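Local coordinates for protein phosphorylated carbohydrates phosphatase TM_1254 (Thermotoga maritima msb8, PDB 3KBB) that removes phosphate from several sugar phosphates, including fructose 6-phosphate and mannose 6-phosphate, with the help of a divalent metal ion, at residues 45-48 / 49-53; 208-211 / 212-215. All coordinates share one frame; numbering follows the deposited sequence.

Interaction 1 (45-48 / 49-53); sequences VPER and EGLPI. With SO4 (sulfate ion), chain C.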
ATOM      1  N   VAL A  45     -13.785   5.151   6.774  1.00 38.70           N
ATOM      2  CA  VAL A  45     -14.244   3.808   7.169  1.00 39.42           C
ATOM      3  C   VAL A  45     -13.853   2.764   6.133  1.00 40.06           C
ATOM      4  O   VAL A  45     -13.637   3.104   4.971  1.00 40.23           O
ATOM      5  CB  VAL A  45     -15.803   3.712   7.413  1.00 39.19           C
ATOM      6  CG1 VAL A  45     -16.249   4.700   8.426  1.00 38.44           C
ATOM      7  CG2 VAL A  45     -16.609   3.842   6.102  1.00 39.75           C
ATOM      8  N   PRO A  46     -13.744   1.488   6.546  1.00 40.79           N
ATOM      9  CA  PRO A  46     -13.452   0.405   5.590  1.00 41.36           C
ATOM     10  C   PRO A  46     -14.411   0.334   4.406  1.00 41.49           C
ATOM     11  O   PRO A  46     -15.632   0.495   4.564  1.00 41.76           O
ATOM     12  CB  PRO A  46     -13.569  -0.877   6.435  1.00 41.28           C
ATOM     13  CG  PRO A  46     -14.090  -0.463   7.763  1.00 40.87           C
ATOM     14  CD  PRO A  46     -13.816   0.990   7.934  1.00 41.32           C
ATOM     15  N   GLU A  47     -13.856   0.056   3.231  1.00 41.57           N
ATOM     16  CA  GLU A  47     -14.642   0.010   1.993  1.00 41.65           C
ATOM     17  C   GLU A  47     -15.835  -0.959   2.048  1.00 41.61           C
ATOM     18  O   GLU A  47     -16.879  -0.705   1.449  1.00 40.92           O
ATOM     19  CB  GLU A  47     -13.737  -0.280   0.789  1.00 41.77           C
ATOM     20  CG  GLU A  47     -14.412  -0.114  -0.558  1.00 41.17           C
ATOM     21  CD  GLU A  47     -13.441  -0.250  -1.715  1.00 42.07           C
ATOM     22  OE1 GLU A  47     -12.641  -1.208  -1.717  1.00 43.11           O
ATOM     23  OE2 GLU A  47     -13.470   0.598  -2.632  1.00 40.64           O
ATOM     24  N   ARG A  48     -15.686  -2.063   2.774  1.00 41.40           N
ATOM     25  CA  ARG A  48     -16.781  -3.024   2.909  1.00 41.73           C
ATOM     26  C   ARG A  48     -18.095  -2.386   3.402  1.00 40.47           C
ATOM     27  O   ARG A  48     -19.162  -2.687   2.862  1.00 40.59           O
ATOM     28  CB  ARG A  48     -16.370  -4.164   3.847  1.00 42.15           C
ATOM     29  CG  ARG A  48     -17.417  -5.270   3.995  1.00 43.22           C
ATOM     30  CD  ARG A  48     -16.830  -6.472   4.739  1.00 44.54           C
ATOM     31  NE  ARG A  48     -16.404  -6.141   6.102  1.00 50.86           N
ATOM     32  CZ  ARG A  48     -15.993  -7.035   7.002  1.00 53.17           C
ATOM     33  NH1 ARG A  48     -15.939  -8.329   6.690  1.00 54.76           N
ATOM     34  NH2 ARG A  48     -15.628  -6.640   8.217  1.00 53.91           N
ATOM     35  N   GLU A  49     -18.008  -1.539   4.428  1.00 39.43           N
ATOM     36  CA  GLU A  49     -19.176  -0.819   4.966  1.00 38.69           C
ATOM     37  C   GLU A  49     -19.369   0.546   4.311  1.00 37.53           C
ATOM     38  O   GLU A  49     -20.439   1.146   4.407  1.00 36.96           O
ATOM     39  CB  GLU A  49     -19.038  -0.596   6.469  1.00 39.56           C
ATOM     40  CG  GLU A  49     -19.152  -1.861   7.313  1.00 41.82           C
ATOM     41  CD  GLU A  49     -17.824  -2.571   7.429  1.00 45.79           C
ATOM     42  OE1 GLU A  49     -16.808  -1.884   7.661  1.00 47.51           O
ATOM     43  OE2 GLU A  49     -17.795  -3.807   7.265  1.00 48.17           O
ATOM     44  N   GLY A  50     -18.313   1.045   3.688  1.00 35.90           N
ATOM     45  CA  GLY A  50     -18.341   2.342   3.003  1.00 34.93           C
ATOM     46  C   GLY A  50     -19.169   2.341   1.736  1.00 34.17           C
ATOM     47  O   GLY A  50     -19.908   3.308   1.469  1.00 34.21           O
ATOM     48  N   LEU A  51     -19.053   1.272   0.952  1.00 32.63           N
ATOM     49  CA  LEU A  51     -19.777   1.152  -0.313  1.00 32.42           C
ATOM     50  C   LEU A  51     -21.299   1.180  -0.177  1.00 32.31           C
ATOM     51  O   LEU A  51     -21.963   1.923  -0.894  1.00 32.25           O
ATOM     52  CB  LEU A  51     -19.312  -0.057  -1.137  1.00 32.67           C
ATOM     53  CG  LEU A  51     -17.865   0.001  -1.662  1.00 31.51           C
ATOM     54  CD1 LEU A  51     -17.581  -1.116  -2.669  1.00 32.21           C
ATOM     55  CD2 LEU A  51     -17.544   1.360  -2.293  1.00 31.08           C
ATOM     56  N   PRO A  52     -21.865   0.360   0.721  1.00 32.31           N
ATOM     57  CA  PRO A  52     -23.317   0.420   0.926  1.00 31.85           C
ATOM     58  C   PRO A  52     -23.810   1.797   1.373  1.00 31.38           C
ATOM     59  O   PRO A  52     -24.870   2.228   0.919  1.00 31.21           O
ATOM     60  CB  PRO A  52     -23.565  -0.615   2.033  1.00 32.37           C
ATOM     61  CG  PRO A  52     -22.423  -1.544   1.968  1.00 32.57           C
ATOM     62  CD  PRO A  52     -21.237  -0.683   1.562  1.00 32.86           C
ATOM     63  N   ILE A  53     -23.050   2.470   2.240  1.00 30.97           N
ATOM     64  CA  ILE A  53     -23.331   3.839   2.652  1.00 30.79           C
ATOM     65  C   ILE A  53     -23.308   4.797   1.448  1.00 30.33           C
ATOM     66  O   ILE A  53     -24.208   5.600   1.274  1.00 29.25           O
ATOM     67  CB  ILE A  53     -22.345   4.354   3.736  1.00 30.78           C
ATOM     68  CG1 ILE A  53     -22.557   3.636   5.087  1.00 32.04           C
ATOM     69  CG2 ILE A  53     -22.492   5.849   3.932  1.00 31.47           C
ATOM     70  CD1 ILE A  53     -21.480   3.951   6.133  1.00 31.24           C
TER
HETATM   71  S   SO4 C 225     -10.228  -0.798   3.835  0.50 47.03           S
HETATM   72  O1  SO4 C 225      -9.204  -1.344   2.951  0.50 45.48           O
HETATM   73  O2  SO4 C 225      -9.592  -0.110   4.954  0.50 45.53           O
HETATM   74  O3  SO4 C 225     -11.065   0.146   3.100  0.50 45.38           O
HETATM   75  O4  SO4 C 225     -11.054  -1.887   4.343  0.50 45.88           O
HETATM   76  O   HOH W   1     -14.765  -3.911   7.956  1.00 47.39           O

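Interaction 2 (208-211 / 212-215); sequences ILNV and LKEV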
ATOM      1  N   ILE A 208      13.954   7.577  -0.469  1.00 23.70           N
ATOM      2  CA  ILE A 208      14.269   6.191  -0.074  1.00 22.36           C
ATOM      3  C   ILE A 208      15.642   5.780  -0.634  1.00 21.78           C
ATOM      4  O   ILE A 208      16.440   5.146   0.053  1.00 22.53           O
ATOM      5  CB  ILE A 208      13.163   5.243  -0.547  1.00 21.42           C
ATOM      6  CG1 ILE A 208      11.870   5.493   0.282  1.00 21.42           C
ATOM      7  CG2 ILE A 208      13.627   3.770  -0.448  1.00 20.10           C
ATOM      8  CD1 ILE A 208      10.634   4.703  -0.209  1.00 20.91           C
ATOM      9  N   LEU A 209      15.912   6.171  -1.871  1.00 22.26           N
ATOM     10  CA  LEU A 209      17.201   5.833  -2.484  1.00 22.95           C
ATOM     11  C   LEU A 209      18.397   6.275  -1.635  1.00 23.49           C
ATOM     12  O   LEU A 209      19.274   5.490  -1.348  1.00 22.83           O
ATOM     13  CB  LEU A 209      17.271   6.397  -3.905  1.00 22.62           C
ATOM     14  CG  LEU A 209      18.636   6.209  -4.599  1.00 22.66           C
ATOM     15  CD1 LEU A 209      19.066   4.757  -4.758  1.00 23.36           C
ATOM     16  CD2 LEU A 209      18.542   6.861  -5.927  1.00 23.79           C
ATOM     17  N   ASN A 210      18.423   7.539  -1.205  1.00 24.07           N
ATOM     18  CA  ASN A 210      19.510   7.995  -0.350  1.00 24.62           C
ATOM     19  C   ASN A 210      19.577   7.304   1.016  1.00 23.20           C
ATOM     20  O   ASN A 210      20.675   7.037   1.540  1.00 23.77           O
ATOM     21  CB  ASN A 210      19.512   9.533  -0.224  1.00 25.88           C
ATOM     22  CG  ASN A 210      19.880  10.228  -1.531  0.50 27.25           C
ATOM     23  OD1 ASN A 210      20.523   9.647  -2.413  0.50 27.64           O
ATOM     24  ND2 ASN A 210      19.474  11.487  -1.656  0.50 30.89           N
ATOM     25  N   VAL A 211      18.422   6.957   1.589  1.00 22.25           N
ATOM     26  CA  VAL A 211      18.459   6.094   2.769  1.00 21.35           C
ATOM     27  C   VAL A 211      19.207   4.783   2.475  1.00 21.13           C
ATOM     28  O   VAL A 211      20.051   4.355   3.257  1.00 21.40           O
ATOM     29  CB  VAL A 211      17.050   5.796   3.322  1.00 21.36           C
ATOM     30  CG1 VAL A 211      17.142   4.732   4.422  1.00 21.81           C
ATOM     31  CG2 VAL A 211      16.443   7.083   3.868  1.00 21.65           C
ATOM     32  N   LEU A 212      18.882   4.136   1.362  1.00 21.01           N
ATOM     33  CA  LEU A 212      19.522   2.849   1.060  1.00 21.12           C
ATOM     34  C   LEU A 212      21.029   3.022   0.858  1.00 22.06           C
ATOM     35  O   LEU A 212      21.796   2.185   1.309  1.00 21.63           O
ATOM     36  CB  LEU A 212      18.885   2.168  -0.151  1.00 21.43           C
ATOM     37  CG  LEU A 212      17.412   1.837   0.157  1.00 21.89           C
ATOM     38  CD1 LEU A 212      16.735   1.385  -1.132  1.00 21.28           C
ATOM     39  CD2 LEU A 212      17.318   0.817   1.254  1.00 23.88           C
ATOM     40  N   LYS A 213      21.428   4.112   0.188  1.00 24.52           N
ATOM     41  CA  LYS A 213      22.866   4.376  -0.046  1.00 25.81           C
ATOM     42  C   LYS A 213      23.592   4.548   1.310  1.00 26.62           C
ATOM     43  O   LYS A 213      24.744   4.132   1.495  1.00 27.46           O
ATOM     44  CB  LYS A 213      23.032   5.593  -0.965  1.00 25.93           C
ATOM     45  CG  LYS A 213      22.619   5.358  -2.391  1.00 27.84           C
ATOM     46  CD  LYS A 213      22.899   6.594  -3.234  1.00 30.38           C
ATOM     47  CE  LYS A 213      22.795   6.264  -4.711  1.00 34.40           C
ATOM     48  NZ  LYS A 213      23.011   7.493  -5.517  1.00 37.33           N
ATOM     49  N   GLU A 214      22.888   5.098   2.293  1.00 26.70           N
ATOM     50  CA  GLU A 214      23.421   5.282   3.627  1.00 26.90           C
ATOM     51  C   GLU A 214      23.559   3.954   4.383  1.00 26.98           C
ATOM     52  O   GLU A 214      24.600   3.705   5.010  1.00 26.79           O
ATOM     53  CB  GLU A 214      22.525   6.258   4.414  1.00 27.67           C
ATOM     54  CG  GLU A 214      22.942   6.493   5.902  1.00 27.59           C
ATOM     55  CD  GLU A 214      21.776   6.992   6.786  1.00 29.57           C
ATOM     56  OE1 GLU A 214      20.661   7.268   6.251  1.00 28.33           O
ATOM     57  OE2 GLU A 214      21.984   7.093   8.025  1.00 32.80           O
ATOM     58  N   VAL A 215      22.526   3.088   4.328  1.00 25.85           N
ATOM     59  CA  VAL A 215      22.469   1.920   5.226  1.00 25.89           C
ATOM     60  C   VAL A 215      22.908   0.556   4.653  1.00 26.34           C
ATOM     61  O   VAL A 215      23.205  -0.379   5.426  1.00 26.46           O
ATOM     62  CB  VAL A 215      21.052   1.757   5.919  1.00 25.74           C
ATOM     63  CG1 VAL A 215      20.671   3.025   6.645  1.00 24.85           C
ATOM     64  CG2 VAL A 215      19.977   1.368   4.915  1.00 26.67           C
TER
HETATM   65  O   HOH W   2      21.190   9.671  -5.006  1.00 46.20           O

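Interaction 1 (45-48 / 49-53)
L51 packs on E47 one turn earlier, at the start of helix 47-57. L51 CG lies 3.6 Å from E47 CG, and L51 N donates a nearly straight bond to E47 O (3.0 Å, 163°). This is the tight side. L51 is covered by Y23 and V71 of helices 19-29 and 64-82. E47 sets CG anti to its backbone N (chi1 -170°) and runs extended, and OE2 takes a hydrogen bond with Y23 and a salt bridge with K75. With an alanine here in place of the leucine, a gap would probably open against Y23 and V71 and leave E47 CG without its apolar neighbour.

P46 is the N-cap. Its O accepts from G50 N at 2.9 Å and more weakly from E49 N. P52 has no N-H, so R48 O meets its CD, at 3.2 Å, where the helix kinks.

The solvent side is looser. R48 runs alongside E49, and R48 NE forms a salt bridge with E49 OE2 (3.0 Å), the two planes 62° apart. A water links R48 NH2 to E49 OE1. E47 N donates at 2.8 Å to O3 of a sulfate, probably from the crystallisation liquor, consistent with a helix start that attracts anions.

Interaction 2 (208-211 / 212-215)
V211 O is gripped by two backbone donors. V215 N bonds to it at 3.0 Å, and E214 N adds a weak bond at 3.1 Å. E214 N also donates to N210 O, so it is shared between two carbonyls. The earlier bonds are the regular ones of an alpha helix, such as L212 N to I208 O at 2.9 Å.

I208 and L212 run alongside each other in the same direction. I208 CG2 meets L212 CD1 at 4.0 Å. I208 sets CG2 anti to the backbone N, so that this branch, and not CG1, faces L212. V211 CG1 and V215 CG2 make a looser pair at 4.4 Å. This apolar face rests on the sheet: F163 meets I208, V211 and L212, and Y182 meets V211 and V215. F95 of helix 89-98 covers L209 and L212.

The outer face is polar. K213 stretches back along the helix with its chain extended, and its CE touches L209 CD1 at 4.0 Å. A water accepts a hydrogen bond from K213 NZ and donates one to N210 OD1 (2.7 Å). The amine thus reaches the amide through water while CE rests against L209. The chemistry is that of an amphipathic helix, apolar toward the sheet and hydrated outside.

Interaction 1 comes first along the chain, in helix 47-57. Interaction 2 comes at the end, in helix 208-215. They lie on opposite sides of the chain's centre. Their centres are 38 Å apart and their nearest atoms about 24 Å. They share no helix or strand. Interaction 1 belongs to the helical cap, inserted after strand 3-7 as in relatives such as beta-phosphoglucomutase. Interaction 2 packs against the parallel sheet of the Rossmann-like HAD core. That sheet carries D7, the probable nucleophile, at the end of strand 3-7. The side chain of I208 is about 9 Å from that of D7. In HAD phosphatases of this type the active site lies between cap and core.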